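Local coordinates for protein possible thiamine biosynthesis enzyme (PDB 2X7Q) that is of unknown function but adopts the generic periplasmic binding protein fold and may bind a small solute, possibly linked to thiamine biosynthesis, at residues 59-63 against 85-89; 92-97 against 262-268; 199-204 against 277-282. The protein carries 1 engineered substitution. The contacts are given in a common frame with arbitrary orientation. Residue numbers count along the deposited sequence, not the author numbering.

Following the chain, 59-63 at the end of helix 55-63 meets 85-89 after 21 intervening residues that hold strand 69-73 and helix 74-82, so contact 1 closes the shortest loop. The same strand, 88-95, runs on into 92-97, whose partner 262-268 comes 165 residues later; contact 2 therefore follows contact 1 in series. Contact 3, 199-204 against 277-282, opens within that long loop and closes beyond it, so contacts 2 and 3 cross. They also touch, Y94 N lying 2.8 Å from W203 O. Together the three tie helix 55-63, the loop 262-268 and helix 275-289 to one five-stranded mixed sheet.

Contact 1. Residues 59-63 against 85-89; sequences INLLN and NENIH
The edge strand of a mixed sheet in a periplasmic binding protein fold enters here through an Asx turn and packs against the last turn of helix 55-63. Residues 59-63 are helical (phi near -65°, psi near -40°), with N63 N bonded to I59 O at 2.9 Å. Residues 85-88 form a type I beta turn, E86 at phi -79°, psi 4° and N87 at phi -105°, psi 12°, before I88 and H89 become extended; the I88 N to N85 O bond of the turn is weak at 3.4 Å. N85 OD1 accepts from N87 N at 3.1 Å, which defines the Asx turn. The closest CA approaches are L62 CA to I88 CA at 7.6 Å and N63 CA to N87 CA at 7.6 Å, so side chains fill the gap.

I88 (chi1 -67°, chi2 -65°, both m) brings CD1 to 3.7 Å from L62 CD1 and 4.4 Å from I59 CG2, making the apolar centre. L62 and I59 are both mt. On the exposed side N85 (chi1 t) donates from ND2 to N63 OD1 in a weak bond of 3.4 Å at 172°; N85 ND2 also bonds D80. Two waters extend this polar edge: water 1 accepts from N63 ND2 (3.2 Å) and, weakly, from N85 ND2 (3.1 Å), while water 2 donates to N63 OD1 (2.9 Å) and N87 O (2.8 Å).

Only 165 Å² is buried between the segments. Helix 74-82 completes the packing, with F77 against I59 and I81 against I88, while backbone bonds join N87 to S209 of helix 209-214 and H89 to T207 of strand 203-208.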
loop_
_atom_site.group_PDB
_atom_site.type_symbol
_atom_site.label_atom_id
_atom_site.label_comp_id
_atom_site.label_asym_id
_atom_site.label_seq_id
_atom_site.Cartn_x
_atom_site.Cartn_y
_atom_site.Cartn_z
ATOM N N ILE A 59 0.415 -7.098 7.881
ATOM C CA ILE A 59 -0.644 -8.028 8.252
ATOM C C ILE A 59 -0.167 -9.004 9.327
ATOM O O ILE A 59 -0.909 -9.332 10.254
ATOM C CB ILE A 59 -1.167 -8.817 7.034
ATOM C CG1 ILE A 59 -1.719 -7.864 5.973
ATOM C CG2 ILE A 59 -2.237 -9.810 7.463
ATOM C CD1 ILE A 59 -2.232 -8.562 4.733
ATOM N N ASN A 60 1.072 -9.468 9.196
ATOM C CA ASN A 60 1.661 -10.364 10.184
ATOM C C ASN A 60 1.748 -9.706 11.559
ATOM O O ASN A 60 1.493 -10.340 12.581
ATOM C CB ASN A 60 3.048 -10.830 9.733
ATOM C CG ASN A 60 2.992 -11.756 8.539
ATOM O OD1 ASN A 60 1.931 -12.266 8.187
ATOM N ND2 ASN A 60 4.139 -11.983 7.912
ATOM N N LEU A 61 2.112 -8.428 11.574
ATOM C CA LEU A 61 2.218 -7.671 12.814
ATOM C C LEU A 61 0.848 -7.502 13.469
ATOM O O LEU A 61 0.732 -7.520 14.694
ATOM C CB LEU A 61 2.857 -6.305 12.554
ATOM C CG LEU A 61 4.295 -6.321 12.029
ATOM C CD1 LEU A 61 4.762 -4.916 11.684
ATOM C CD2 LEU A 61 5.232 -6.970 13.037
ATOM N N LEU A 62 -0.186 -7.338 12.651
ATOM C CA LEU A 62 -1.549 -7.229 13.158
ATOM C C LEU A 62 -2.012 -8.566 13.724
ATOM O O LEU A 62 -2.711 -8.614 14.736
ATOM C CB LEU A 62 -2.503 -6.769 12.055
ATOM C CG LEU A 62 -2.295 -5.353 11.515
ATOM C CD1 LEU A 62 -3.291 -5.054 10.406
ATOM C CD2 LEU A 62 -2.417 -4.335 12.636
ATOM N N ASN A 63 -1.611 -9.649 13.067
ATOM C CA ASN A 63 -1.979 -10.992 13.497
ATOM C C ASN A 63 -1.334 -11.384 14.820
ATOM O O ASN A 63 -1.933 -12.095 15.622
ATOM C CB ASN A 63 -1.621 -12.016 12.416
ATOM C CG ASN A 63 -2.470 -11.872 11.168
ATOM O OD1 ASN A 63 -3.471 -11.157 11.162
ATOM N ND2 ASN A 63 -2.075 -12.561 10.102
ATOM N N ASN A 85 -9.430 -14.077 6.638
ATOM C CA ASN A 85 -8.885 -13.458 7.842
ATOM C C ASN A 85 -9.903 -12.515 8.477
ATOM O O ASN A 85 -9.921 -11.321 8.188
ATOM C CB ASN A 85 -7.573 -12.725 7.549
ATOM C CG ASN A 85 -6.834 -12.328 8.813
ATOM O OD1 ASN A 85 -7.415 -12.272 9.897
ATOM N ND2 ASN A 85 -5.544 -12.052 8.680
ATOM N N GLU A 86 -10.750 -13.065 9.341
ATOM C CA GLU A 86 -11.840 -12.307 9.945
ATOM C C GLU A 86 -11.361 -11.424 11.091
ATOM O O GLU A 86 -12.165 -10.763 11.747
ATOM C CB GLU A 86 -12.951 -13.245 10.428
ATOM C CG GLU A 86 -12.660 -13.958 11.743
ATOM C CD GLU A 86 -11.808 -15.204 11.577
ATOM O OE1 GLU A 86 -11.118 -15.327 10.546
ATOM O OE2 GLU A 86 -11.818 -16.057 12.489
ATOM N N ASN A 87 -10.053 -11.410 11.324
ATOM C CA ASN A 87 -9.480 -10.592 12.386
ATOM C C ASN A 87 -8.776 -9.351 11.850
ATOM O O ASN A 87 -8.060 -8.666 12.580
ATOM C CB ASN A 87 -8.540 -11.422 13.262
ATOM C CG ASN A 87 -9.286 -12.430 14.117
ATOM O OD1 ASN A 87 -10.402 -12.172 14.569
ATOM N ND2 ASN A 87 -8.673 -13.586 14.342
ATOM N N ILE A 88 -8.992 -9.066 10.570
ATOM C CA ILE A 88 -8.463 -7.857 9.949
ATOM C C ILE A 88 -9.608 -6.927 9.563
ATOM O O ILE A 88 -10.571 -7.349 8.921
ATOM C CB ILE A 88 -7.628 -8.180 8.696
ATOM C CG1 ILE A 88 -6.351 -8.928 9.086
ATOM C CG2 ILE A 88 -7.276 -6.904 7.949
ATOM C CD1 ILE A 88 -5.402 -8.111 9.935
ATOM N N HIS A 89 -9.499 -5.663 9.960
ATOM C CA HIS A 89 -10.543 -4.683 9.680
ATOM C C HIS A 89 -10.011 -3.467 8.928
ATOM O O HIS A 89 -9.052 -2.826 9.362
ATOM C CB HIS A 89 -11.217 -4.234 10.980
ATOM C CG HIS A 89 -12.109 -5.270 11.589
ATOM N ND1 HIS A 89 -11.630 -6.297 12.375
ATOM C CD2 HIS A 89 -13.451 -5.434 11.535
ATOM C CE1 HIS A 89 -12.638 -7.049 12.775
ATOM N NE2 HIS A 89 -13.756 -6.548 12.279
HETATM O O HOH W 1 -3.178 -13.475 7.287
HETATM O O HOH W 2 -5.494 -9.839 12.684
#

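Contact 2. Residues 92-97 against 262-268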
loop_
_atom_site.group_PDB
_atom_site.type_symbol
_atom_site.label_atom_id
_atom_site.label_comp_id
_atom_site.label_asym_id
_atom_site.label_seq_id
_atom_site.Cartn_x
_atom_site.Cartn_y
_atom_site.Cartn_z
ATOM N N ASP A 92 -10.642 2.864 7.175
ATOM C CA ASP A 92 -10.842 4.009 6.295
ATOM C C ASP A 92 -9.784 4.062 5.196
ATOM O O ASP A 92 -8.846 3.267 5.187
ATOM C CB ASP A 92 -10.827 5.307 7.108
ATOM C CG ASP A 92 -11.702 6.388 6.504
ATOM O OD1 ASP A 92 -12.117 7.302 7.248
ATOM O OD2 ASP A 92 -11.986 6.320 5.290
ATOM N N THR A 93 -9.945 5.003 4.271
ATOM C CA THR A 93 -9.001 5.178 3.174
ATOM C C THR A 93 -7.948 6.228 3.518
ATOM O O THR A 93 -8.279 7.322 3.974
ATOM C CB THR A 93 -9.720 5.602 1.881
ATOM O OG1 THR A 93 -10.712 4.627 1.542
ATOM C CG2 THR A 93 -8.728 5.733 0.736
ATOM N N TYR A 94 -6.683 5.888 3.295
ATOM C CA TYR A 94 -5.578 6.800 3.569
ATOM C C TYR A 94 -5.191 7.580 2.316
ATOM O O TYR A 94 -4.965 8.790 2.368
ATOM C CB TYR A 94 -4.374 6.021 4.102
ATOM C CG TYR A 94 -3.159 6.876 4.382
ATOM C CD1 TYR A 94 -3.161 7.805 5.413
ATOM C CD2 TYR A 94 -2.004 6.746 3.621
ATOM C CE1 TYR A 94 -2.053 8.586 5.675
ATOM C CE2 TYR A 94 -0.890 7.522 3.875
ATOM C CZ TYR A 94 -0.921 8.439 4.904
ATOM O OH TYR A 94 0.185 9.212 5.163
ATOM N N VAL A 95 -5.116 6.878 1.191
ATOM C CA VAL A 95 -4.829 7.511 -0.090
ATOM C C VAL A 95 -5.941 7.227 -1.092
ATOM O O VAL A 95 -6.275 6.071 -1.355
ATOM C CB VAL A 95 -3.489 7.037 -0.670
ATOM C CG1 VAL A 95 -3.298 7.594 -2.069
ATOM C CG2 VAL A 95 -2.345 7.457 0.238
ATOM N N LYS A 96 -6.507 8.291 -1.648
ATOM C CA LYS A 96 -7.634 8.173 -2.564
ATOM C C LYS A 96 -7.187 7.852 -3.989
ATOM O O LYS A 96 -7.817 7.050 -4.683
ATOM C CB LYS A 96 -8.459 9.460 -2.548
ATOM C CG LYS A 96 -9.719 9.403 -3.391
ATOM C CD LYS A 96 -10.550 10.656 -3.199
ATOM C CE LYS A 96 -10.914 10.850 -1.735
ATOM N NZ LYS A 96 -11.714 12.089 -1.525
ATOM N N SER A 97 -6.100 8.484 -4.421
ATOM C CA SER A 97 -5.585 8.287 -5.772
ATOM C C SER A 97 -5.028 6.874 -5.960
ATOM O O SER A 97 -4.571 6.249 -5.005
ATOM C CB SER A 97 -4.513 9.333 -6.091
ATOM O OG SER A 97 -3.526 9.374 -5.077
ATOM N N VAL A 262 -0.600 12.467 -6.327
ATOM C CA VAL A 262 -1.183 11.887 -5.119
ATOM C C VAL A 262 -2.292 12.740 -4.519
ATOM O O VAL A 262 -2.213 13.967 -4.519
ATOM C CB VAL A 262 -0.108 11.632 -4.041
ATOM C CG1 VAL A 262 0.587 12.924 -3.657
ATOM C CG2 VAL A 262 -0.716 10.959 -2.821
ATOM N N GLU A 263 -3.333 12.077 -4.022
ATOM C CA GLU A 263 -4.397 12.749 -3.287
ATOM C C GLU A 263 -4.748 11.969 -2.027
ATOM O O GLU A 263 -5.473 10.977 -2.085
ATOM C CB GLU A 263 -5.648 12.922 -4.151
ATOM C CG GLU A 263 -6.789 13.626 -3.423
ATOM C CD GLU A 263 -8.095 13.591 -4.190
ATOM O OE1 GLU A 263 -8.268 12.689 -5.035
ATOM O OE2 GLU A 263 -8.956 14.459 -3.938
ATOM N N PHE A 264 -4.231 12.418 -0.890
ATOM C CA PHE A 264 -4.568 11.804 0.386
ATOM C C PHE A 264 -6.028 12.081 0.727
ATOM O O PHE A 264 -6.597 13.081 0.288
ATOM C CB PHE A 264 -3.648 12.326 1.490
ATOM C CG PHE A 264 -2.206 11.941 1.309
ATOM C CD1 PHE A 264 -1.305 12.819 0.723
ATOM C CD2 PHE A 264 -1.751 10.700 1.724
ATOM C CE1 PHE A 264 0.023 12.464 0.555
ATOM C CE2 PHE A 264 -0.424 10.339 1.560
ATOM C CZ PHE A 264 0.463 11.223 0.975
ATOM N N ASN A 265 -6.634 11.188 1.502
ATOM C CA ASN A 265 -8.031 11.346 1.891
ATOM C C ASN A 265 -8.204 12.435 2.943
ATOM O O ASN A 265 -8.106 12.173 4.138
ATOM C CB ASN A 265 -8.598 10.020 2.405
ATOM C CG ASN A 265 -10.081 10.098 2.714
ATOM O OD1 ASN A 265 -10.756 11.060 2.345
ATOM N ND2 ASN A 265 -10.597 9.083 3.396
ATOM N N SER A 266 -8.466 13.658 2.491
ATOM C CA SER A 266 -8.646 14.785 3.397
ATOM C C SER A 266 -9.927 14.634 4.209
ATOM O O SER A 266 -10.135 15.340 5.194
ATOM C CB SER A 266 -8.679 16.099 2.619
ATOM O OG SER A 266 -9.804 16.163 1.766
ATOM N N ARG A 267 -10.779 13.703 3.792
ATOM C CA ARG A 267 -12.055 13.480 4.460
ATOM C C ARG A 267 -11.986 12.279 5.398
ATOM O O ARG A 267 -12.998 11.864 5.963
ATOM C CB ARG A 267 -13.165 13.276 3.427
ATOM C CG ARG A 267 -13.217 14.336 2.348
ATOM C CD ARG A 267 -13.362 15.729 2.938
ATOM N NE ARG A 267 -14.542 15.839 3.789
ATOM C CZ ARG A 267 -14.555 16.432 4.978
ATOM N NH1 ARG A 267 -13.447 16.975 5.464
ATOM N NH2 ARG A 267 -15.675 16.483 5.684
ATOM N N ILE A 268 -10.787 11.728 5.567
ATOM C CA ILE A 268 -10.600 10.546 6.405
ATOM C C ILE A 268 -11.131 10.773 7.822
ATOM O O ILE A 268 -10.716 11.706 8.514
ATOM C CB ILE A 268 -9.120 10.093 6.444
ATOM C CG1 ILE A 268 -8.982 8.763 7.190
ATOM C CG2 ILE A 268 -8.236 11.169 7.061
ATOM C CD1 ILE A 268 -7.558 8.235 7.239
HETATM O O HOH W 3 -13.189 8.480 4.098
HETATM O O HOH W 4 -9.675 14.427 -0.378
#
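Two main-chain hydrogen bonds, K96 N to E263 O (2.9 Å) and N265 N to Y94 O (3.0 Å, 175°), are joined by E263 N to S97 OG (2.9 Å). N265 adds its amide, ND2 donating to T93 O at 3.0 Å, while water 3 links the same ND2 (2.8 Å) to D92 OD2 (2.7 Å). N265 OD1 accepts from R267 N at 3.0 Å, an Asx turn within the type I turn 265-268. V95 and F264 form a single beta bridge, CA atoms 4.3 Å apart, so the loop between helices 252-259 and 275-289 lies along the outermost strand of the five-stranded sheet of this binding-protein fold. Beyond it, the F264 edge meets the Y94 face in an offset edge-to-face pair, centroids 5.4 Å apart and planes at 68°. V95 CG2 packs on F264 CD2 at 3.6 Å, and I268 CD1 lies 3.5 Å from T93 O. Helix 216-235 covers this apolar layer, I230 touching F264 and V226 touching Y94.

Contact 3. Residues 199-204 against 277-282; sequences PWSSWV and TIVVKT
The chain from P199 runs by way of W200 (phi -117°, psi 167°) and S201 (phi -60°, psi 140°), both stretched out, into strand 203-208. S202 turns back at phi -82°, psi -34°, and W203 (phi -126°, psi 143°) and V204 (phi -139°, psi 162°) are extended. Opposite them, 277-282 is helical, with a wider pi-type turn at 277-280, where V279 departs to phi -105°, psi -62°. The closest CA pair is W200 CA to T277 CA, 5.1 Å apart, so the helix backbone comes right up to the connection.

T277 (chi1 t) accepts the one direct hydrogen bond between the segments, S201 N to T277 OG1 at 3.2 Å and 141°. Beside it, W200 CB presses on T277 O at 3.0 Å and lies 3.4 Å from T282 OG1. With chi1 p and chi2 81°, W200 lays one ring face against T282 CG2, and its NE1 bonds E75. T282 (chi1 m) turns its hydroxyl back into the helix, OG1 donating to I278 O at 2.8 Å. I278, with chi1 and chi2 both m, reaches CD1 to 3.6 Å from S201 CB and 3.7 Å from V204 CG1. K281 folds its chain (chi3 84°, chi4 78°) so that CE sits 3.0 Å from P199 O. In all 376 Å² is buried.

The contact seats a helix on the entry to an inner strand, 203-208, of a periplasmic binding protein fold. That strand runs between 69-73 and the edge strand 88-95, V204 pairing with G72 and W203 with Y94; helix 74-82 flanks the site, F77 touching V204 and I78 touching T282.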
loop_
_atom_site.group_PDB
_atom_site.type_symbol
_atom_site.label_atom_id
_atom_site.label_comp_id
_atom_site.label_asym_id
_atom_site.label_seq_id
_atom_site.Cartn_x
_atom_site.Cartn_y
_atom_site.Cartn_z
ATOM N N PRO A 199 -6.913 0.021 -10.201
ATOM C CA PRO A 199 -8.294 0.465 -10.420
ATOM C C PRO A 199 -8.911 1.027 -9.144
ATOM O O PRO A 199 -9.956 1.674 -9.198
ATOM C CB PRO A 199 -9.018 -0.825 -10.818
ATOM C CG PRO A 199 -7.944 -1.748 -11.290
ATOM C CD PRO A 199 -6.737 -1.415 -10.478
ATOM N N TRP A 200 -8.257 0.787 -8.011
ATOM C CA TRP A 200 -8.800 1.165 -6.710
ATOM C C TRP A 200 -7.920 2.186 -5.997
ATOM O O TRP A 200 -6.778 2.419 -6.394
ATOM C CB TRP A 200 -8.940 -0.079 -5.833
ATOM C CG TRP A 200 -7.683 -0.894 -5.781
ATOM C CD1 TRP A 200 -6.592 -0.666 -4.996
ATOM C CD2 TRP A 200 -7.387 -2.067 -6.554
ATOM N NE1 TRP A 200 -5.634 -1.625 -5.230
ATOM C CE2 TRP A 200 -6.096 -2.493 -6.178
ATOM C CE3 TRP A 200 -8.086 -2.793 -7.519
ATOM C CZ2 TRP A 200 -5.495 -3.620 -6.741
ATOM C CZ3 TRP A 200 -7.485 -3.909 -8.074
ATOM C CH2 TRP A 200 -6.204 -4.311 -7.683
ATOM N N SER A 201 -8.459 2.792 -4.941
ATOM C CA SER A 201 -7.668 3.651 -4.067
ATOM C C SER A 201 -6.533 2.820 -3.479
ATOM O O SER A 201 -6.732 1.662 -3.121
ATOM C CB SER A 201 -8.536 4.243 -2.956
ATOM O OG SER A 201 -9.534 5.096 -3.491
ATOM N N SER A 202 -5.348 3.412 -3.376
ATOM C CA SER A 202 -4.135 2.645 -3.100
ATOM C C SER A 202 -3.867 2.303 -1.633
ATOM O O SER A 202 -3.319 1.241 -1.337
ATOM C CB SER A 202 -2.916 3.342 -3.710
ATOM O OG SER A 202 -2.816 4.681 -3.272
ATOM N N TRP A 203 -4.244 3.190 -0.717
ATOM C CA TRP A 203 -3.900 3.001 0.690
ATOM C C TRP A 203 -5.101 3.058 1.631
ATOM O O TRP A 203 -6.030 3.841 1.426
ATOM C CB TRP A 203 -2.847 4.027 1.112
ATOM C CG TRP A 203 -1.532 3.846 0.414
ATOM C CD1 TRP A 203 -1.224 4.216 -0.862
ATOM C CD2 TRP A 203 -0.342 3.249 0.956
ATOM N NE1 TRP A 203 0.079 3.887 -1.148
ATOM C CE2 TRP A 203 0.638 3.293 -0.053
ATOM C CE3 TRP A 203 -0.024 2.683 2.192
ATOM C CZ2 TRP A 203 1.927 2.789 0.145
ATOM C CZ3 TRP A 203 1.254 2.186 2.382
ATOM C CH2 TRP A 203 2.213 2.241 1.365
ATOM N N VAL A 204 -5.067 2.223 2.666
ATOM C CA VAL A 204 -6.134 2.176 3.659
ATOM C C VAL A 204 -5.555 2.037 5.063
ATOM O O VAL A 204 -4.393 1.662 5.231
ATOM C CB VAL A 204 -7.094 0.999 3.408
ATOM C CG1 VAL A 204 -7.805 1.158 2.075
ATOM C CG2 VAL A 204 -6.340 -0.322 3.467
ATOM N N THR A 277 -14.933 1.816 -4.650
ATOM C CA THR A 277 -13.528 1.808 -5.049
ATOM C C THR A 277 -12.656 0.923 -4.163
ATOM O O THR A 277 -11.715 0.291 -4.646
ATOM C CB THR A 277 -12.939 3.236 -5.082
ATOM O OG1 THR A 277 -11.597 3.192 -5.582
ATOM C CG2 THR A 277 -12.932 3.848 -3.690
ATOM N N ILE A 278 -12.969 0.876 -2.870
ATOM C CA ILE A 278 -12.182 0.089 -1.923
ATOM C C ILE A 278 -12.547 -1.395 -1.952
ATOM O O ILE A 278 -11.673 -2.259 -1.859
ATOM C CB ILE A 278 -12.338 0.617 -0.481
ATOM C CG1 ILE A 278 -11.728 2.015 -0.352
ATOM C CG2 ILE A 278 -11.689 -0.336 0.509
ATOM C CD1 ILE A 278 -10.234 2.061 -0.595
ATOM N N VAL A 279 -13.837 -1.684 -2.090
ATOM C CA VAL A 279 -14.323 -3.062 -2.052
ATOM C C VAL A 279 -14.709 -3.608 -3.429
ATOM O O VAL A 279 -14.115 -4.573 -3.913
ATOM C CB VAL A 279 -15.531 -3.197 -1.112
ATOM C CG1 VAL A 279 -16.108 -4.607 -1.186
ATOM C CG2 VAL A 279 -15.132 -2.846 0.305
ATOM N N VAL A 280 -15.704 -2.985 -4.054
ATOM C CA VAL A 280 -16.254 -3.476 -5.317
ATOM C C VAL A 280 -15.192 -3.670 -6.402
ATOM O O VAL A 280 -14.975 -4.787 -6.871
ATOM C CB VAL A 280 -17.364 -2.548 -5.854
ATOM C CG1 VAL A 280 -17.860 -3.042 -7.205
ATOM C CG2 VAL A 280 -18.507 -2.460 -4.860
ATOM N N LYS A 281 -14.533 -2.583 -6.795
ATOM C CA LYS A 281 -13.522 -2.636 -7.848
ATOM C C LYS A 281 -12.387 -3.598 -7.497
ATOM O O LYS A 281 -11.889 -4.322 -8.358
ATOM C CB LYS A 281 -12.956 -1.240 -8.132
ATOM C CG LYS A 281 -13.995 -0.198 -8.526
ATOM C CD LYS A 281 -13.366 1.181 -8.692
ATOM C CE LYS A 281 -12.759 1.374 -10.078
ATOM N NZ LYS A 281 -13.788 1.666 -11.117
ATOM N N THR A 282 -11.978 -3.599 -6.230
ATOM C CA THR A 282 -10.876 -4.448 -5.784
ATOM C C THR A 282 -11.197 -5.932 -5.952
ATOM O O THR A 282 -10.406 -6.686 -6.520
ATOM C CB THR A 282 -10.500 -4.173 -4.315
ATOM O OG1 THR A 282 -10.154 -2.792 -4.158
ATOM C CG2 THR A 282 -9.322 -5.037 -3.895
#